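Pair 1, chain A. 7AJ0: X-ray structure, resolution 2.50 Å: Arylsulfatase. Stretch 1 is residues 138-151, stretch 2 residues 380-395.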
# COMPACT_ATOMS: atom_id res chain seq x y z
N GLU A 138 -16.59 -36.86 21.77
CA GLU A 138 -16.24 -37.18 20.39
C GLU A 138 -15.97 -38.68 20.24
O GLU A 138 -15.64 -39.38 21.21
CB GLU A 138 -15.02 -36.38 19.95
CG GLU A 138 -15.20 -34.86 20.05
CD GLU A 138 -16.39 -34.36 19.25
OE1 GLU A 138 -17.08 -33.43 19.73
OE2 GLU A 138 -16.63 -34.89 18.15
N VAL A 139 -16.10 -39.16 19.01
CA VAL A 139 -15.97 -40.58 18.69
C VAL A 139 -14.94 -40.72 17.57
O VAL A 139 -15.24 -40.39 16.41
CB VAL A 139 -17.31 -41.21 18.28
CG1 VAL A 139 -17.11 -42.65 17.85
CG2 VAL A 139 -18.31 -41.11 19.41
N SER A 140 -13.75 -41.20 17.91
CA SER A 140 -12.70 -41.37 16.92
C SER A 140 -12.92 -42.64 16.10
O SER A 140 -13.64 -43.55 16.51
CB SER A 140 -11.33 -41.42 17.59
OG SER A 140 -11.21 -42.58 18.40
N GLN A 141 -12.29 -42.69 14.93
CA GLN A 141 -12.37 -43.90 14.12
C GLN A 141 -11.63 -45.05 14.80
O GLN A 141 -11.97 -46.22 14.59
CB GLN A 141 -11.81 -43.67 12.72
CG GLN A 141 -10.34 -43.31 12.64
CD GLN A 141 -10.12 -41.81 12.53
OE1 GLN A 141 -10.33 -41.07 13.48
NE2 GLN A 141 -9.70 -41.36 11.35
N GLY A 142 -10.63 -44.74 15.62
CA GLY A 142 -10.01 -45.77 16.43
C GLY A 142 -11.02 -46.50 17.29
O GLY A 142 -11.04 -47.73 17.36
N LYS A 143 -11.90 -45.74 17.96
CA LYS A 143 -12.88 -46.36 18.84
C LYS A 143 -13.84 -47.25 18.05
O LYS A 143 -14.10 -48.39 18.44
CB LYS A 143 -13.65 -45.27 19.60
CG LYS A 143 -14.71 -45.81 20.56
CD LYS A 143 -15.35 -44.70 21.39
CE LYS A 143 -14.39 -44.17 22.45
NZ LYS A 143 -14.96 -42.99 23.18
N LEU A 144 -14.36 -46.74 16.94
CA LEU A 144 -15.39 -47.47 16.21
C LEU A 144 -14.82 -48.66 15.44
O LEU A 144 -15.47 -49.70 15.35
CB LEU A 144 -16.12 -46.52 15.26
CG LEU A 144 -16.87 -45.39 15.96
CD1 LEU A 144 -17.63 -44.55 14.95
CD2 LEU A 144 -17.82 -45.93 17.02
N LEU A 145 -13.61 -48.53 14.90
CA LEU A 145 -13.02 -49.63 14.15
C LEU A 145 -12.44 -50.69 15.08
O LEU A 145 -12.54 -51.89 14.80
CB LEU A 145 -11.95 -49.11 13.20
CG LEU A 145 -12.47 -48.25 12.05
CD1 LEU A 145 -11.33 -47.61 11.28
CD2 LEU A 145 -13.35 -49.07 11.11
N SER A 146 -11.83 -50.28 16.20
CA SER A 146 -11.38 -51.25 17.19
C SER A 146 -12.52 -52.16 17.63
O SER A 146 -12.29 -53.33 17.96
CB SER A 146 -10.79 -50.54 18.40
OG SER A 146 -9.45 -50.14 18.16
N LYS A 147 -13.75 -51.65 17.64
CA LYS A 147 -14.90 -52.42 18.09
C LYS A 147 -15.26 -53.54 17.12
O LYS A 147 -15.92 -54.50 17.53
CB LYS A 147 -16.10 -51.49 18.29
CG LYS A 147 -17.28 -52.12 19.02
CD LYS A 147 -16.90 -52.53 20.43
CE LYS A 147 -18.10 -53.10 21.18
NZ LYS A 147 -17.71 -53.67 22.49
N VAL A 148 -14.83 -53.46 15.86
CA VAL A 148 -15.17 -54.47 14.87
C VAL A 148 -13.92 -55.20 14.39
O VAL A 148 -13.87 -55.71 13.27
CB VAL A 148 -15.92 -53.86 13.67
CG1 VAL A 148 -17.17 -53.13 14.14
CG2 VAL A 148 -15.01 -52.93 12.88
N GLY A 149 -12.90 -55.26 15.24
CA GLY A 149 -11.76 -56.13 15.01
C GLY A 149 -10.52 -55.48 14.44
O GLY A 149 -9.53 -56.19 14.21
N TYR A 150 -10.53 -54.18 14.20
CA TYR A 150 -9.33 -53.49 13.74
C TYR A 150 -8.36 -53.28 14.90
O TYR A 150 -8.76 -53.04 16.04
CB TYR A 150 -9.68 -52.13 13.13
CG TYR A 150 -10.18 -52.18 11.70
CD1 TYR A 150 -11.48 -52.56 11.41
CD2 TYR A 150 -9.34 -51.83 10.65
CE1 TYR A 150 -11.93 -52.60 10.11
CE2 TYR A 150 -9.79 -51.87 9.35
CZ TYR A 150 -11.09 -52.25 9.08
OH TYR A 150 -11.53 -52.29 7.78
N LYS A 151 -7.07 -53.38 14.59
CA LYS A 151 -6.02 -52.85 15.46
C LYS A 151 -5.73 -51.42 14.99
O LYS A 151 -5.32 -51.21 13.85
CB LYS A 151 -4.77 -53.71 15.42
CG LYS A 151 -4.94 -55.10 16.03
CD LYS A 151 -5.18 -55.06 17.54
CE LYS A 151 -3.92 -54.70 18.32
NZ LYS A 151 -4.17 -54.61 19.79
N ILE A 380 -12.20 -38.47 4.86
CA ILE A 380 -11.36 -39.62 5.14
C ILE A 380 -11.90 -40.38 6.35
O ILE A 380 -11.97 -41.61 6.36
CB ILE A 380 -9.90 -39.19 5.36
CG1 ILE A 380 -9.35 -38.51 4.11
CG2 ILE A 380 -9.04 -40.39 5.74
CD1 ILE A 380 -8.04 -37.76 4.32
N TYR A 381 -12.28 -39.64 7.39
CA TYR A 381 -12.89 -40.25 8.57
C TYR A 381 -14.14 -41.03 8.20
O TYR A 381 -14.27 -42.22 8.54
CB TYR A 381 -13.21 -39.14 9.58
CG TYR A 381 -14.08 -39.55 10.75
CD1 TYR A 381 -15.47 -39.61 10.62
CD2 TYR A 381 -13.53 -39.83 11.99
CE1 TYR A 381 -16.26 -39.96 11.69
CE2 TYR A 381 -14.32 -40.19 13.06
CZ TYR A 381 -15.68 -40.25 12.90
OH TYR A 381 -16.48 -40.60 13.97
N MET A 382 -15.07 -40.40 7.48
CA MET A 382 -16.33 -41.05 7.16
C MET A 382 -16.14 -42.19 6.17
O MET A 382 -16.85 -43.19 6.23
CB MET A 382 -17.32 -40.03 6.62
CG MET A 382 -18.78 -40.42 6.80
SD MET A 382 -19.24 -40.62 8.54
CE MET A 382 -19.15 -38.93 9.13
N THR A 383 -15.19 -42.04 5.24
CA THR A 383 -14.85 -43.14 4.34
C THR A 383 -14.27 -44.32 5.11
O THR A 383 -14.62 -45.47 4.84
CB THR A 383 -13.87 -42.64 3.27
OG1 THR A 383 -14.46 -41.56 2.53
CG2 THR A 383 -13.49 -43.76 2.31
N SER A 384 -13.40 -44.04 6.07
CA SER A 384 -12.84 -45.11 6.89
C SER A 384 -13.94 -45.86 7.64
O SER A 384 -13.91 -47.10 7.72
CB SER A 384 -11.83 -44.54 7.89
OG SER A 384 -10.72 -43.96 7.23
N LEU A 385 -14.91 -45.14 8.19
CA LEU A 385 -15.96 -45.80 8.96
C LEU A 385 -16.80 -46.71 8.08
O LEU A 385 -17.28 -47.76 8.54
CB LEU A 385 -16.86 -44.76 9.63
CG LEU A 385 -16.19 -43.83 10.65
CD1 LEU A 385 -17.26 -43.03 11.38
CD2 LEU A 385 -15.33 -44.61 11.63
N ARG A 386 -17.01 -46.34 6.81
CA ARG A 386 -17.81 -47.19 5.93
C ARG A 386 -17.04 -48.43 5.50
O ARG A 386 -17.62 -49.51 5.39
CB ARG A 386 -18.27 -46.38 4.72
CG ARG A 386 -19.09 -47.18 3.71
CD ARG A 386 -18.22 -47.72 2.59
NE ARG A 386 -18.96 -48.61 1.70
CZ ARG A 386 -19.70 -48.21 0.67
NH1 ARG A 386 -19.81 -46.92 0.39
NH2 ARG A 386 -20.32 -49.10 -0.08
N LEU A 387 -15.73 -48.29 5.26
CA LEU A 387 -14.93 -49.45 4.90
C LEU A 387 -14.94 -50.51 6.01
O LEU A 387 -14.84 -51.70 5.72
CB LEU A 387 -13.49 -49.03 4.59
CG LEU A 387 -13.30 -48.22 3.32
CD1 LEU A 387 -11.86 -47.73 3.20
CD2 LEU A 387 -13.69 -49.03 2.09
N GLY A 388 -15.07 -50.08 7.26
CA GLY A 388 -15.19 -50.99 8.38
C GLY A 388 -16.61 -51.33 8.78
O GLY A 388 -16.81 -52.13 9.70
N GLY A 389 -17.60 -50.73 8.12
CA GLY A 389 -18.99 -51.03 8.40
C GLY A 389 -19.47 -50.58 9.77
O GLY A 389 -20.04 -51.37 10.52
N VAL A 390 -19.25 -49.30 10.10
CA VAL A 390 -19.53 -48.83 11.45
C VAL A 390 -20.14 -47.43 11.45
O VAL A 390 -20.13 -46.74 12.48
CB VAL A 390 -18.25 -48.84 12.31
CG1 VAL A 390 -17.71 -50.25 12.45
CG2 VAL A 390 -17.18 -47.93 11.69
N ILE A 391 -20.70 -47.00 10.32
CA ILE A 391 -21.27 -45.66 10.27
C ILE A 391 -22.53 -45.58 11.12
O ILE A 391 -22.83 -44.52 11.70
CB ILE A 391 -21.55 -45.23 8.81
CG1 ILE A 391 -20.24 -44.81 8.14
CG2 ILE A 391 -22.58 -44.10 8.77
CD1 ILE A 391 -20.40 -44.03 6.84
N ASP A 392 -23.30 -46.67 11.22
CA ASP A 392 -24.52 -46.65 12.02
C ASP A 392 -24.27 -46.49 13.51
O ASP A 392 -25.24 -46.38 14.28
CB ASP A 392 -25.33 -47.93 11.77
CG ASP A 392 -24.65 -49.18 12.31
OD1 ASP A 392 -23.52 -49.07 12.84
OD2 ASP A 392 -25.25 -50.27 12.22
N GLU A 393 -23.01 -46.48 13.95
CA GLU A 393 -22.67 -46.34 15.36
C GLU A 393 -22.48 -44.89 15.79
O GLU A 393 -22.15 -44.65 16.95
CB GLU A 393 -21.39 -47.13 15.66
CG GLU A 393 -21.54 -48.64 15.50
CD GLU A 393 -22.40 -49.27 16.59
OE1 GLU A 393 -22.24 -48.89 17.77
OE2 GLU A 393 -23.23 -50.14 16.26
N LEU A 394 -22.67 -43.93 14.89
CA LEU A 394 -22.42 -42.53 15.23
C LEU A 394 -23.56 -41.98 16.08
O LEU A 394 -24.73 -42.16 15.73
CB LEU A 394 -22.25 -41.69 13.97
CG LEU A 394 -20.97 -41.89 13.16
CD1 LEU A 394 -21.01 -41.01 11.91
CD2 LEU A 394 -19.74 -41.58 13.98
N PRO A 395 -23.26 -41.29 17.19
CA PRO A 395 -24.35 -40.76 18.03
C PRO A 395 -25.22 -39.78 17.26
O PRO A 395 -24.73 -38.98 16.46
CB PRO A 395 -23.60 -40.07 19.18
CG PRO A 395 -22.21 -39.84 18.68
CD PRO A 395 -21.93 -40.96 17.72

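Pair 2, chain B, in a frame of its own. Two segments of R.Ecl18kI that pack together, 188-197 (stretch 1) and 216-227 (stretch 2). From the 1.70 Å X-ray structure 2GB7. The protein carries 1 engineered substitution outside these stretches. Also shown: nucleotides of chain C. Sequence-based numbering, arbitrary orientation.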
# COMPACT_ATOMS: atom_id res chain seq x y z
N ARG B 188 -3.41 4.30 4.08
CA ARG B 188 -2.25 3.83 4.84
C ARG B 188 -1.95 4.60 6.10
O ARG B 188 -1.27 4.06 6.96
CB ARG B 188 -1.01 3.80 3.93
CG ARG B 188 -1.14 2.67 2.86
CD ARG B 188 0.03 2.71 1.82
NE ARG B 188 -0.09 3.80 0.86
CZ ARG B 188 0.48 5.00 0.95
NH1 ARG B 188 1.25 5.36 2.01
NH2 ARG B 188 0.23 5.88 0.01
N TRP B 189 -2.51 5.80 6.25
CA TRP B 189 -2.42 6.52 7.52
C TRP B 189 -2.99 5.72 8.70
O TRP B 189 -2.62 5.95 9.82
CB TRP B 189 -3.12 7.89 7.46
CG TRP B 189 -4.58 7.80 7.14
CD1 TRP B 189 -5.14 7.92 5.91
CD2 TRP B 189 -5.65 7.53 8.06
NE1 TRP B 189 -6.51 7.76 6.00
CE2 TRP B 189 -6.85 7.52 7.31
CE3 TRP B 189 -5.72 7.30 9.45
CZ2 TRP B 189 -8.10 7.27 7.89
CZ3 TRP B 189 -6.97 7.06 10.03
CH2 TRP B 189 -8.14 7.07 9.27
N GLN B 190 -3.91 4.81 8.42
CA GLN B 190 -4.53 3.98 9.45
C GLN B 190 -3.48 3.15 10.18
O GLN B 190 -3.71 2.74 11.33
CB GLN B 190 -5.59 3.09 8.80
CG GLN B 190 -6.81 3.91 8.27
CD GLN B 190 -7.75 3.10 7.36
OE1 GLN B 190 -7.49 1.94 7.06
NE2 GLN B 190 -8.78 3.76 6.84
N GLU B 191 -2.32 2.92 9.55
CA GLU B 191 -1.23 2.15 10.20
C GLU B 191 -0.69 2.90 11.40
O GLU B 191 -0.16 2.28 12.33
CB GLU B 191 -0.10 1.91 9.20
CG GLU B 191 -0.60 1.07 7.98
CD GLU B 191 0.42 0.99 6.85
OE1 GLU B 191 1.50 1.63 6.98
OE2 GLU B 191 0.12 0.30 5.81
N VAL B 192 -0.78 4.23 11.36
CA VAL B 192 -0.11 5.06 12.37
C VAL B 192 -0.81 4.96 13.74
O VAL B 192 -0.13 4.64 14.69
CB VAL B 192 0.12 6.51 11.88
CG1 VAL B 192 0.95 7.26 12.88
CG2 VAL B 192 0.87 6.49 10.53
N PRO B 193 -2.15 5.18 13.81
CA PRO B 193 -2.82 4.96 15.10
C PRO B 193 -2.64 3.54 15.61
O PRO B 193 -2.55 3.32 16.80
CB PRO B 193 -4.29 5.22 14.77
CG PRO B 193 -4.28 6.21 13.70
CD PRO B 193 -3.12 5.66 12.82
N GLU B 194 -2.58 2.56 14.71
CA GLU B 194 -2.36 1.20 15.19
C GLU B 194 -1.05 1.10 15.95
O GLU B 194 -1.01 0.53 17.05
CB GLU B 194 -2.40 0.21 14.00
CG GLU B 194 -2.24 -1.24 14.50
CD GLU B 194 -0.81 -1.67 14.75
OE1 GLU B 194 0.13 -1.15 14.10
OE2 GLU B 194 -0.63 -2.59 15.61
N GLU B 195 0.01 1.71 15.43
CA GLU B 195 1.30 1.65 16.09
C GLU B 195 1.34 2.51 17.35
O GLU B 195 1.89 2.08 18.36
CB GLU B 195 2.43 1.97 15.12
CG GLU B 195 2.62 0.81 14.14
CD GLU B 195 3.12 -0.44 14.88
OE1 GLU B 195 4.27 -0.42 15.35
OE2 GLU B 195 2.36 -1.43 15.01
N VAL B 196 0.69 3.67 17.30
CA VAL B 196 0.61 4.54 18.49
C VAL B 196 -0.08 3.81 19.62
O VAL B 196 0.43 3.74 20.76
CB VAL B 196 -0.10 5.83 18.14
CG1 VAL B 196 -0.48 6.64 19.40
CG2 VAL B 196 0.82 6.68 17.32
N ASN B 197 -1.22 3.21 19.31
CA ASN B 197 -1.98 2.54 20.36
C ASN B 197 -1.33 1.27 20.87
O ASN B 197 -1.44 0.94 22.07
CB ASN B 197 -3.40 2.35 19.90
CG ASN B 197 -4.15 3.66 19.79
OD1 ASN B 197 -4.98 3.85 18.90
ND2 ASN B 197 -3.85 4.59 20.69
N GLU B 216 -11.99 14.38 7.85
CA GLU B 216 -12.26 13.17 8.61
C GLU B 216 -10.98 12.45 9.02
O GLU B 216 -10.84 12.03 10.16
CB GLU B 216 -13.18 12.23 7.84
CG GLU B 216 -13.49 10.91 8.58
N THR B 217 -10.06 12.28 8.08
CA THR B 217 -8.75 11.70 8.38
C THR B 217 -8.01 12.53 9.45
O THR B 217 -7.48 12.00 10.41
CB THR B 217 -7.94 11.57 7.10
OG1 THR B 217 -8.57 10.59 6.26
CG2 THR B 217 -6.51 11.14 7.39
N ILE B 218 -7.95 13.84 9.23
CA ILE B 218 -7.32 14.72 10.23
C ILE B 218 -7.90 14.49 11.61
O ILE B 218 -7.15 14.38 12.61
CB ILE B 218 -7.47 16.21 9.82
CG1 ILE B 218 -6.62 16.47 8.61
CG2 ILE B 218 -6.96 17.11 10.95
CD1 ILE B 218 -6.99 17.76 7.80
N ASN B 219 -9.22 14.43 11.68
CA ASN B 219 -9.88 14.31 12.98
C ASN B 219 -9.66 12.95 13.63
O ASN B 219 -9.46 12.84 14.83
CB ASN B 219 -11.36 14.58 12.80
CG ASN B 219 -11.65 16.04 12.51
OD1 ASN B 219 -10.80 16.91 12.68
ND2 ASN B 219 -12.86 16.31 12.04
N ILE B 220 -9.66 11.89 12.82
CA ILE B 220 -9.38 10.57 13.40
C ILE B 220 -7.94 10.51 13.88
O ILE B 220 -7.68 10.03 14.98
CB ILE B 220 -9.63 9.45 12.36
CG1 ILE B 220 -11.11 9.38 12.05
CG2 ILE B 220 -9.05 8.14 12.85
CD1 ILE B 220 -11.46 8.56 10.80
N LEU B 221 -7.01 11.05 13.10
CA LEU B 221 -5.62 11.11 13.53
C LEU B 221 -5.49 11.93 14.82
O LEU B 221 -4.76 11.56 15.72
CB LEU B 221 -4.73 11.70 12.41
CG LEU B 221 -4.59 10.72 11.25
CD1 LEU B 221 -3.89 11.47 10.14
CD2 LEU B 221 -3.78 9.47 11.67
N TYR B 222 -6.20 13.06 14.87
CA TYR B 222 -6.18 13.95 16.03
C TYR B 222 -6.58 13.22 17.30
O TYR B 222 -5.92 13.37 18.35
CB TYR B 222 -7.10 15.14 15.76
CG TYR B 222 -7.19 16.12 16.90
CD1 TYR B 222 -6.20 17.10 17.06
CD2 TYR B 222 -8.24 16.06 17.80
CE1 TYR B 222 -6.28 18.01 18.10
CE2 TYR B 222 -8.33 16.99 18.83
CZ TYR B 222 -7.35 17.94 18.97
OH TYR B 222 -7.47 18.84 20.01
N GLU B 223 -7.64 12.42 17.21
CA GLU B 223 -8.11 11.69 18.39
C GLU B 223 -7.08 10.65 18.80
O GLU B 223 -7.00 10.27 19.99
CB GLU B 223 -9.43 11.00 18.06
CG GLU B 223 -10.14 10.34 19.29
CD GLU B 223 -9.60 8.97 19.68
OE1 GLU B 223 -9.13 8.23 18.77
OE2 GLU B 223 -9.64 8.64 20.89
N ALA B 224 -6.31 10.18 17.82
CA ALA B 224 -5.24 9.21 18.03
C ALA B 224 -3.90 9.84 18.42
O ALA B 224 -2.91 9.12 18.62
CB ALA B 224 -5.08 8.31 16.78
N ASN B 225 -3.89 11.17 18.60
CA ASN B 225 -2.69 11.92 18.93
C ASN B 225 -1.59 11.77 17.87
O ASN B 225 -0.40 11.73 18.17
CB ASN B 225 -2.20 11.57 20.32
CG ASN B 225 -3.21 11.95 21.36
OD1 ASN B 225 -3.50 13.13 21.55
ND2 ASN B 225 -3.73 10.96 22.04
N VAL B 226 -2.02 11.74 16.62
CA VAL B 226 -1.12 11.78 15.48
C VAL B 226 -1.35 13.11 14.80
O VAL B 226 -2.50 13.46 14.50
CB VAL B 226 -1.42 10.64 14.49
CG1 VAL B 226 -0.54 10.77 13.27
CG2 VAL B 226 -1.16 9.28 15.14
N VAL B 227 -0.28 13.87 14.60
CA VAL B 227 -0.42 15.19 13.97
C VAL B 227 0.25 15.16 12.63
O VAL B 227 1.41 14.78 12.54
CB VAL B 227 0.26 16.29 14.82
CG1 VAL B 227 -0.02 17.62 14.19
CG2 VAL B 227 -0.31 16.26 16.21
P DC C 4 5.94 5.76 2.06
OP1 DC C 4 6.41 7.17 2.07
OP2 DC C 4 4.94 5.31 3.07
O5' DC C 4 5.35 5.42 0.62
C5' DC C 4 6.14 5.61 -0.55
C4' DC C 4 5.38 5.14 -1.76
O4' DC C 4 5.18 3.71 -1.67
C3' DC C 4 3.99 5.76 -1.92
O3' DC C 4 3.72 6.01 -3.31
C2' DC C 4 3.06 4.67 -1.42
C1' DC C 4 3.80 3.40 -1.80
N1 DC C 4 3.51 2.26 -0.91
C2 DC C 4 3.21 1.01 -1.48
O2 DC C 4 3.29 0.86 -2.71
N3 DC C 4 2.86 -0.01 -0.67
C4 DC C 4 2.80 0.17 0.66
N4 DC C 4 2.38 -0.85 1.41
C5 DC C 4 3.15 1.42 1.26
C6 DC C 4 3.49 2.42 0.45
P DG C 6 5.34 5.44 -9.48
OP1 DG C 6 5.94 4.32 -8.71
OP2 DG C 6 5.58 5.53 -10.94
O5' DG C 6 3.77 5.43 -9.28
C5' DG C 6 3.17 5.11 -8.02
C4' DG C 6 1.67 5.15 -8.15
O4' DG C 6 1.02 4.51 -7.03
C3' DG C 6 1.06 6.55 -8.24
O3' DG C 6 -0.03 6.50 -9.14
C2' DG C 6 0.54 6.78 -6.83
C1' DG C 6 0.05 5.39 -6.51
N9 DG C 6 -0.16 5.05 -5.11
C8 DG C 6 0.02 5.84 -3.99
N7 DG C 6 -0.30 5.22 -2.89
C5 DG C 6 -0.70 3.95 -3.30
C6 DG C 6 -1.16 2.84 -2.56
O6 DG C 6 -1.34 2.74 -1.34
N1 DG C 6 -1.44 1.75 -3.39
C2 DG C 6 -1.30 1.74 -4.76
N2 DG C 6 -1.60 0.60 -5.39
N3 DG C 6 -0.89 2.78 -5.46
C4 DG C 6 -0.60 3.84 -4.67

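In both pairs a helical segment packs beside the C-terminal part of a second helix, which ends in a Schellman motif and turns back toward its partner. The backbones superpose with an RMSD of 0.7 Å over 14 central residues. In pair 1 the two helix axes run nearly parallel, at 7° and 10.0 Å apart.

The motif itself matches closely. Gly A389 and Asn B225 both take positive phi, which glycine adopts freely and asparagine tolerates better than most residues. Each is followed by a backbone bond back into the last turn, from Val A390 N to Leu A385 O (2.9 Å) and from Val B226 N to Leu B221 O (2.9 Å). The valine that follows is thereby turned inward.

Against this valine lie the first-stretch positions Leu A144 = Val B192 and Val A148 = Val B196. In pair 1, Val A148 CG1 meets Val A390 CG1 at 3.4 Å, and Leu A144 CB lies 4.0 Å from Val A390 CG2. The longer leucine also extends its CD1 to Leu A385 CD1 (3.9 Å). In pair 2 the shorter Val B192 places CG1 3.7 Å from Val B226 CG2, and Val B196 CG2 approaches the same methyl at 3.9 Å.

A reciprocal exchange couples Leu A145 = Pro B193 with Gly A388 = Ala B224. Leu A145 CD2 sits 3.8 Å from Gly A388 CA, occupying space that a beta carbon would need: an ideal CB there would fall 2.3 Å from this methyl. The compact proline ring leaves room for alanine, and Pro B193 CB meets Ala B224 CB at 3.8 Å. Bulk is thus supplied from one side in pair 1 and shared in pair 2.

Leu A385 and Leu B221 coincide almost exactly, but their neighbours differ. Leu A385 CD2 reaches Gln A141 CB (3.8 Å); Leu B221 CD2 touches Pro B193 CG (3.9 Å) and Trp B189 CE3 (3.7 Å).

One residue earlier, Ser A384 = Ile B220 faces inward. The small serine bonds its own helix, OG to Ile A380 O (2.8 Å), whereas Ile B220 CG2 packs on Trp B189 CZ3 (3.7 Å).

At Tyr A381 = Thr B217 the solutions also diverge. Tyr A381 spans the gap and donates from OH to Val A139 O (2.7 Å). Thr B217 is short, and the large Trp B189 fills the gap instead, with Thr B217 CG2 over its five-membered ring, 3.5 Å from the centroid. Ser A140, the match of Trp B189, points away and caps its helix.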